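Local coordinates for protein carbohydrate kinase, pfkB family (Enterococcus faecalis, PDB 3KTN) that probably phosphorylates a sugar or sugar acid such as 2-keto-3-deoxygluconate, as a magnesium-binding member of the PfkB (ribokinase) family of carbohydrate kinases, at residues D120-F123 / E124-L127; F182-Q185 / Q186-I190; I286-G289 / Y290-N293; K298-T301 / F302-N306. One frame throughout, in Å; residues are numbered along the deposited sequence.

Overall arrangement
Four local contacts illustrate how helices of a ribokinase-type fold are started, held along their length and ended. From the N terminus they follow one another in series: none nests in or crosses another, and each closes only a turn or two of chain. Contact 1 starts helix 123-127, ahead of strand 132-135. Contact 2 lies on helix 177-190, the connection between strands 163-167 and 196-198, about 23 Å from contact 1, centre to centre. Contact 3 ends helix 278-291, and contact 4 follows on helix 296-310, their centres about 10 Å apart. These last two touch, Ile286 CD1 lying 3.4 Å from Ala303 CB, and so pair consecutive helices beside the large mixed sheet.

Contact 1: D120-F123 / E124-L127; sequences DYDF and EAFL
Asp122 opens this helix by two routes, one through its side chain and one through its main chain. The carboxylate oxygen OD1 accepts the backbone N-H of Ala125 at 2.9 Å, the N-cap bond that occupies a donor of the first turn. The donor comes from above the carboxylate plane, 36° out of it, and the methyl of Ala125 rests beside the same oxygen. With CG swung opposite the backbone N (chi1 -166°), the carboxylate folds forward over the first turn. Meanwhile the backbone carbonyl of Asp122 takes the N-H of Phe126, in the carbonyl plane, with N and O 3.2 Å apart. That oxygen also lies over the centre of the Phe126 ring, 3.1 Å above its plane, where the ring roofs the peptide.

Around this first shell, Phe123 CD1 meets Phe126 CD2 at 4.1 Å, the two rings inclined to one another. Tyr121 CB adds an apolar touch on Phe126 CE2. The next turn is secured by Leu127 N donating to Phe123 O at 2.8 Å, a nearly straight bond of 171°. Asp122 is itself the centre of an inverse gamma turn, just where the loop passes into the helix. Farther out, Phe123 and Leu127 press on Leu153 of helix 144-159, whereas Tyr121 and Phe126 both reach Ile54 of strand 50-57; the short helix is thereby wedged between that strand and that helix.

Contact 2: F182-Q185 / Q186-I190; sequences FMRQ and QYERI
The Phe182 ring carries the side-chain amide of Gln186 over one face, set off toward the ring's rim, with the two planes 46° apart. Gln186 gets there through a bend at chi2 (-48°), which folds the amide back along the helix. At the Tyr187 ring, the CE methyl of Met183, present as selenomethionine, is modelled 3.3 Å from Tyr187 CE1, a shortness that is doubtful. The Tyr187 hydroxyl is held elsewhere, by Asn169 N, and Phe166 meets the ring edge-to-face. The third flat group, the guanidinium of Arg184, is approached at its edge: Glu188 OE2 stands 3.4 Å from Arg184 NH1, near the guanidinium plane, in a weak salt-bridge bond. The carboxylate itself is steeply turned against the guanidinium.

Beneath these groups, Tyr187 N donates to Met183 O and Glu188 N to Arg184 O, both at 2.9 Å, while the bond from Arg189 N to Gln185 O is weak. A water gives that carbonyl a second donor and bridges Gln185 O to Glu188 OE1, each at 3.1 Å. On the inner side Met183 and Tyr187 pack on Leu140 of helix 138-142, while helix 177-190 is itself the crossover of the beta-alpha-beta unit between strands 163-167 and 196-198.

Phe182 lies on the exposed side of the helix. The Glu188 carboxylate divides its oxygens between a long ion pair and a water, which suggests modest electrostatic gain.

Contact 3: I286-G289 / Y290-N293; sequences ILYG and YSQN
Gln292 lays its aliphatic stem over the Tyr288 ring. CG sits 3.8 Å from the ring centroid and 21° off the normal, a CH-pi contact displaced toward the rim, and the amide beyond it runs almost parallel to the ring, the planes only 3° apart. Bends at chi1 and chi2 (both -58°) turn the amide back over the tyrosine. Ser291 works differently. Its OG occupies the crowded position between the backbone N and the carbonyl carbon, and from there donates to Tyr288 O, 2.6 Å away. This carbonyl also receives a weak bond from Gln292 N, so two donors converge on it in the last turn of the helix.

Upstream the helix is regular, with Tyr290 N to Ile286 O at 3.0 Å and Ser291 N to Leu287 O at 2.9 Å. The Tyr290 ring leads off to Trp237, which it meets edge-to-face, and its hydroxyl binds Glu236. Leu287 packs on strands 132-135, 163-167 and 196-198, seating the helix on the large sheet.

Asn293 leaves the helix with positive phi, its N donating to Tyr290 O at 2.8 Å. The arrangement is a Schellman motif, the C-terminal stop of an alpha-helix in this ribokinase-type fold.

Contact 4: K298-T301 / F302-N306; sequences KAVT and FATVN
Thr304 lies alongside Val300, one turn earlier, the two beta-branched side chains pointing the same way with Val300 CG2 4.1 Å from Thr304 OG1. The pair illustrates a recurrent alpha-helical arrangement, in which a threonine hydroxyl bonds back to the main-chain carbonyl four residues before it; here it occurs in helix 296-310 of the ribokinase-type fold. Thr304 OG1 donates to Val300 O at 2.6 Å, a short bond, while Thr304 N donates to the same oxygen at 3.0 Å. The hydroxyl can do so because it stands beside the backbone N, opposite the carbonyl carbon (chi1 -53°), and therefore faces the preceding turn. OG1 is tilted 22° from the plane of the Val300 carbonyl, and Thr304 N lies above it, 37° out. A polar group in a buried place is thus satisfied by its own helix, and Ser265 gives the hydroxyl a second partner.

Before this pair the ordinary backbone bonds continue, Phe302 N to Lys298 O at 3.0 Å and Ala303 N to Ala299 O at 2.9 Å. The small side chain of Ala303 suits a close approach to helix 278-291, touching Tyr282 as well as Ile286. Elsewhere on the helix, Phe302 meets Trp294 edge-to-face, and Thr301 and Val305 both pack on Leu329 of helix 322-330. The Thr301 hydroxyl bonds back to Glu297 O, whereas the Thr301 carbonyl accepts from Val305 N at 3.2 Å, and the methyl CG2 of Val305 rests 3.3 Å from Thr301 O.

Contact 1: D120-F123 / E124-L127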
# COMPACT_ATOMS: atom_id res chain seq x y z
N ASP A 120 3.00 10.80 -40.88
CA ASP A 120 1.93 10.61 -39.91
C ASP A 120 1.70 11.87 -39.09
O ASP A 120 0.73 11.96 -38.34
CB ASP A 120 2.27 9.46 -38.96
CG ASP A 120 2.40 8.13 -39.67
OD1 ASP A 120 1.51 7.79 -40.47
OD2 ASP A 120 3.40 7.41 -39.42
N TYR A 121 2.59 12.86 -39.24
CA TYR A 121 2.48 14.11 -38.49
C TYR A 121 2.23 15.33 -39.37
O TYR A 121 2.87 15.49 -40.41
CB TYR A 121 3.76 14.35 -37.69
CG TYR A 121 4.13 13.27 -36.70
CD1 TYR A 121 3.59 13.26 -35.41
CD2 TYR A 121 5.05 12.28 -37.04
CE1 TYR A 121 3.97 12.28 -34.48
CE2 TYR A 121 5.43 11.31 -36.13
CZ TYR A 121 4.89 11.31 -34.86
OH TYR A 121 5.30 10.33 -33.97
N ASP A 122 1.31 16.19 -38.94
CA ASP A 122 1.02 17.40 -39.69
C ASP A 122 1.89 18.52 -39.12
O ASP A 122 1.38 19.45 -38.50
CB ASP A 122 -0.45 17.78 -39.55
CG ASP A 122 -0.88 18.83 -40.57
OD1 ASP A 122 -0.10 19.78 -40.82
OD2 ASP A 122 -1.99 18.70 -41.12
N PHE A 123 3.20 18.41 -39.35
CA PHE A 123 4.14 19.41 -38.83
C PHE A 123 3.81 20.84 -39.24
O PHE A 123 4.00 21.77 -38.45
CB PHE A 123 5.57 19.06 -39.28
CG PHE A 123 6.10 17.79 -38.68
CD1 PHE A 123 5.99 17.54 -37.31
CD2 PHE A 123 6.73 16.84 -39.48
CE1 PHE A 123 6.51 16.37 -36.75
CE2 PHE A 123 7.25 15.67 -38.93
CZ PHE A 123 7.14 15.43 -37.56
N GLU A 124 3.33 21.01 -40.46
CA GLU A 124 2.97 22.33 -40.97
C GLU A 124 1.97 22.99 -40.02
O GLU A 124 2.17 24.12 -39.57
CB GLU A 124 2.34 22.22 -42.36
CG GLU A 124 3.24 21.62 -43.42
CD GLU A 124 4.05 22.67 -44.16
OE1 GLU A 124 3.44 23.62 -44.70
OE2 GLU A 124 5.29 22.55 -44.20
N ALA A 125 0.89 22.27 -39.73
CA ALA A 125 -0.16 22.78 -38.85
C ALA A 125 0.32 23.04 -37.42
O ALA A 125 -0.10 24.01 -36.79
CB ALA A 125 -1.32 21.80 -38.82
N PHE A 126 1.21 22.18 -36.92
CA PHE A 126 1.71 22.33 -35.56
C PHE A 126 2.62 23.55 -35.44
O PHE A 126 2.42 24.39 -34.56
CB PHE A 126 2.49 21.09 -35.12
CG PHE A 126 1.75 19.80 -35.34
CD1 PHE A 126 0.36 19.76 -35.34
CD2 PHE A 126 2.46 18.62 -35.54
CE1 PHE A 126 -0.32 18.56 -35.53
CE2 PHE A 126 1.78 17.41 -35.72
CZ PHE A 126 0.39 17.38 -35.72
N LEU A 127 3.61 23.62 -36.32
CA LEU A 127 4.56 24.73 -36.32
C LEU A 127 3.86 26.08 -36.35
O LEU A 127 4.34 27.05 -35.77
CB LEU A 127 5.52 24.59 -37.49
CG LEU A 127 6.52 23.43 -37.37
CD1 LEU A 127 7.23 23.20 -38.70
CD2 LEU A 127 7.52 23.74 -36.27

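Contact 2: F182-Q185 / Q186-I190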
# COMPACT_ATOMS: atom_id res chain seq x y z
N PHE A 182 27.64 6.09 -36.16
CA PHE A 182 26.38 6.23 -36.87
C PHE A 182 25.60 7.41 -36.31
O PHE A 182 25.06 8.23 -37.06
CB PHE A 182 25.54 4.96 -36.74
CG PHE A 182 24.26 5.00 -37.54
CD1 PHE A 182 24.29 4.91 -38.93
CD2 PHE A 182 23.04 5.16 -36.90
CE1 PHE A 182 23.12 4.98 -39.67
CE2 PHE A 182 21.85 5.23 -37.64
CZ PHE A 182 21.90 5.14 -39.03
N MSE A 183 25.54 7.50 -34.98
CA MSE A 183 24.82 8.59 -34.34
C MSE A 183 25.47 9.92 -34.62
O MSE A 183 24.80 10.95 -34.69
CB MSE A 183 24.71 8.34 -32.84
CG MSE A 183 23.77 7.21 -32.49
SE MSE A 183 22.14 7.29 -33.56
CE MSE A 183 21.48 9.00 -32.97
N ARG A 184 26.79 9.91 -34.78
CA ARG A 184 27.54 11.11 -35.10
C ARG A 184 26.93 11.73 -36.35
O ARG A 184 26.59 12.91 -36.39
CB ARG A 184 29.01 10.76 -35.37
CG ARG A 184 29.77 11.82 -36.16
CD ARG A 184 30.66 12.65 -35.27
NE ARG A 184 31.99 12.07 -35.13
CZ ARG A 184 32.97 12.20 -36.02
NH1 ARG A 184 32.77 12.91 -37.13
NH2 ARG A 184 34.15 11.63 -35.80
N GLN A 185 26.80 10.90 -37.38
CA GLN A 185 26.25 11.31 -38.67
C GLN A 185 24.86 11.92 -38.54
O GLN A 185 24.57 12.94 -39.16
CB GLN A 185 26.19 10.11 -39.61
CG GLN A 185 27.54 9.49 -39.91
CD GLN A 185 27.41 8.17 -40.66
OE1 GLN A 185 26.78 8.11 -41.71
NE2 GLN A 185 28.01 7.12 -40.11
N GLN A 186 24.00 11.28 -37.75
CA GLN A 186 22.64 11.76 -37.58
C GLN A 186 22.60 13.10 -36.85
O GLN A 186 21.80 13.97 -37.20
CB GLN A 186 21.80 10.72 -36.85
CG GLN A 186 22.05 9.31 -37.37
CD GLN A 186 22.00 9.22 -38.89
OE1 GLN A 186 22.63 8.34 -39.48
NE2 GLN A 186 21.25 10.11 -39.51
N TYR A 187 23.45 13.26 -35.86
CA TYR A 187 23.50 14.52 -35.12
C TYR A 187 24.02 15.63 -36.02
O TYR A 187 23.52 16.76 -35.99
CB TYR A 187 24.39 14.36 -33.88
CG TYR A 187 23.70 13.71 -32.69
CD1 TYR A 187 22.94 12.55 -32.84
CD2 TYR A 187 23.82 14.26 -31.41
CE1 TYR A 187 22.31 11.95 -31.74
CE2 TYR A 187 23.19 13.66 -30.31
CZ TYR A 187 22.45 12.51 -30.48
OH TYR A 187 21.83 11.93 -29.39
N GLU A 188 25.03 15.32 -36.83
CA GLU A 188 25.60 16.31 -37.73
C GLU A 188 24.55 16.81 -38.71
O GLU A 188 24.59 17.95 -39.16
CB GLU A 188 26.81 15.73 -38.47
CG GLU A 188 27.91 15.28 -37.52
CD GLU A 188 29.16 14.79 -38.22
OE1 GLU A 188 29.04 14.07 -39.24
OE2 GLU A 188 30.27 15.10 -37.73
N ARG A 189 23.58 15.95 -39.01
CA ARG A 189 22.51 16.31 -39.94
C ARG A 189 21.49 17.27 -39.34
O ARG A 189 20.97 18.14 -40.04
CB ARG A 189 21.79 15.05 -40.43
CG ARG A 189 22.69 14.11 -41.21
CD ARG A 189 21.97 12.82 -41.56
NE ARG A 189 20.82 13.05 -42.42
CZ ARG A 189 20.04 12.08 -42.88
NH1 ARG A 189 20.29 10.82 -42.56
NH2 ARG A 189 19.00 12.37 -43.66
N ILE A 190 21.20 17.14 -38.05
CA ILE A 190 20.21 18.01 -37.42
C ILE A 190 20.80 19.27 -36.80
O ILE A 190 20.15 20.32 -36.78
CB ILE A 190 19.39 17.27 -36.32
CG1 ILE A 190 18.15 18.09 -35.96
CG2 ILE A 190 20.25 17.06 -35.08
CD1 ILE A 190 17.19 17.39 -34.99
O HOH W 1 26.66 14.00 -41.26

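Contact 3: I286-G289 / Y290-N293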
# COMPACT_ATOMS: atom_id res chain seq x y z
N ILE A 286 16.72 26.28 -18.26
CA ILE A 286 17.44 27.06 -19.27
C ILE A 286 16.43 27.65 -20.25
O ILE A 286 16.45 28.84 -20.54
CB ILE A 286 18.46 26.20 -20.05
CG1 ILE A 286 19.59 25.74 -19.13
CG2 ILE A 286 19.00 26.98 -21.24
CD1 ILE A 286 20.29 26.86 -18.37
N LEU A 287 15.55 26.80 -20.77
CA LEU A 287 14.54 27.25 -21.72
C LEU A 287 13.64 28.31 -21.10
O LEU A 287 13.25 29.27 -21.77
CB LEU A 287 13.69 26.08 -22.22
CG LEU A 287 14.46 25.10 -23.11
CD1 LEU A 287 13.52 24.06 -23.71
CD2 LEU A 287 15.14 25.89 -24.21
N TYR A 288 13.30 28.15 -19.82
CA TYR A 288 12.44 29.12 -19.16
C TYR A 288 13.15 30.47 -19.09
O TYR A 288 12.52 31.51 -19.29
CB TYR A 288 12.09 28.69 -17.73
CG TYR A 288 11.16 29.67 -17.07
CD1 TYR A 288 9.85 29.84 -17.53
CD2 TYR A 288 11.60 30.50 -16.03
CE1 TYR A 288 9.01 30.81 -16.98
CE2 TYR A 288 10.77 31.46 -15.47
CZ TYR A 288 9.47 31.61 -15.95
OH TYR A 288 8.65 32.57 -15.41
N GLY A 289 14.44 30.43 -18.77
CA GLY A 289 15.21 31.66 -18.68
C GLY A 289 15.22 32.33 -20.04
O GLY A 289 15.15 33.56 -20.14
N TYR A 290 15.30 31.52 -21.09
CA TYR A 290 15.30 32.02 -22.45
C TYR A 290 13.98 32.72 -22.76
O TYR A 290 13.96 33.84 -23.27
CB TYR A 290 15.51 30.88 -23.44
CG TYR A 290 15.74 31.35 -24.85
CD1 TYR A 290 16.99 31.84 -25.24
CD2 TYR A 290 14.71 31.34 -25.79
CE1 TYR A 290 17.20 32.31 -26.53
CE2 TYR A 290 14.92 31.81 -27.09
CZ TYR A 290 16.16 32.29 -27.45
OH TYR A 290 16.37 32.76 -28.73
N SER A 291 12.88 32.05 -22.44
CA SER A 291 11.54 32.59 -22.69
C SER A 291 11.32 33.91 -21.96
O SER A 291 10.47 34.71 -22.35
CB SER A 291 10.47 31.59 -22.25
OG SER A 291 10.47 31.43 -20.84
N GLN A 292 12.07 34.13 -20.89
CA GLN A 292 11.92 35.35 -20.11
C GLN A 292 13.02 36.36 -20.46
O GLN A 292 13.10 37.42 -19.84
CB GLN A 292 11.99 35.04 -18.61
CG GLN A 292 10.95 34.06 -18.11
CD GLN A 292 9.54 34.51 -18.39
OE1 GLN A 292 8.85 33.94 -19.23
NE2 GLN A 292 9.09 35.54 -17.68
N ASN A 293 13.84 36.02 -21.44
CA ASN A 293 14.94 36.89 -21.85
C ASN A 293 15.76 37.29 -20.63
O ASN A 293 15.97 38.48 -20.37
CB ASN A 293 14.43 38.14 -22.57
CG ASN A 293 13.76 37.83 -23.89
OD1 ASN A 293 12.53 37.76 -23.98
ND2 ASN A 293 14.56 37.62 -24.93

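Contact 4: K298-T301 / F302-N306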
# COMPACT_ATOMS: atom_id res chain seq x y z
N LYS A 298 21.53 34.67 -14.64
CA LYS A 298 20.26 34.41 -13.99
C LYS A 298 19.67 33.07 -14.44
O LYS A 298 19.13 32.32 -13.63
CB LYS A 298 19.29 35.55 -14.29
CG LYS A 298 17.98 35.50 -13.53
CD LYS A 298 17.10 36.69 -13.92
CE LYS A 298 15.82 36.74 -13.11
NZ LYS A 298 16.10 36.85 -11.65
N ALA A 299 19.79 32.79 -15.73
CA ALA A 299 19.27 31.55 -16.30
C ALA A 299 20.01 30.31 -15.80
O ALA A 299 19.38 29.31 -15.44
CB ALA A 299 19.33 31.61 -17.82
N VAL A 300 21.34 30.38 -15.79
CA VAL A 300 22.14 29.24 -15.35
C VAL A 300 21.98 28.99 -13.85
O VAL A 300 22.02 27.85 -13.39
CB VAL A 300 23.64 29.42 -15.71
CG1 VAL A 300 24.29 30.44 -14.79
CG2 VAL A 300 24.36 28.10 -15.62
N THR A 301 21.81 30.06 -13.07
CA THR A 301 21.62 29.92 -11.63
C THR A 301 20.26 29.27 -11.35
O THR A 301 20.16 28.33 -10.56
CB THR A 301 21.66 31.29 -10.92
OG1 THR A 301 22.99 31.80 -10.95
CG2 THR A 301 21.20 31.15 -9.48
N PHE A 302 19.23 29.79 -12.01
CA PHE A 302 17.88 29.28 -11.85
C PHE A 302 17.80 27.81 -12.27
O PHE A 302 17.24 26.98 -11.55
CB PHE A 302 16.94 30.12 -12.71
CG PHE A 302 15.51 29.70 -12.63
CD1 PHE A 302 14.65 30.27 -11.69
CD2 PHE A 302 15.00 28.74 -13.50
CE1 PHE A 302 13.31 29.89 -11.62
CE2 PHE A 302 13.66 28.36 -13.44
CZ PHE A 302 12.82 28.94 -12.50
N ALA A 303 18.37 27.49 -13.43
CA ALA A 303 18.36 26.14 -13.96
C ALA A 303 19.12 25.11 -13.12
O ALA A 303 18.69 23.96 -12.99
CB ALA A 303 18.90 26.14 -15.39
N THR A 304 20.25 25.52 -12.55
CA THR A 304 21.05 24.62 -11.73
C THR A 304 20.29 24.26 -10.45
O THR A 304 20.27 23.10 -10.03
CB THR A 304 22.42 25.25 -11.37
OG1 THR A 304 23.08 25.67 -12.57
CG2 THR A 304 23.32 24.23 -10.67
N VAL A 305 19.65 25.25 -9.83
CA VAL A 305 18.87 25.01 -8.63
C VAL A 305 17.71 24.07 -8.98
O VAL A 305 17.39 23.15 -8.22
CB VAL A 305 18.31 26.32 -8.04
CG1 VAL A 305 17.32 26.03 -6.91
CG2 VAL A 305 19.45 27.18 -7.53
N ASN A 306 17.09 24.28 -10.13
CA ASN A 306 15.99 23.44 -10.56
C ASN A 306 16.50 22.01 -10.73
O ASN A 306 15.81 21.05 -10.37
CB ASN A 306 15.41 23.93 -11.89
CG ASN A 306 14.01 23.39 -12.14
OD1 ASN A 306 13.17 23.39 -11.24
ND2 ASN A 306 13.75 22.94 -13.36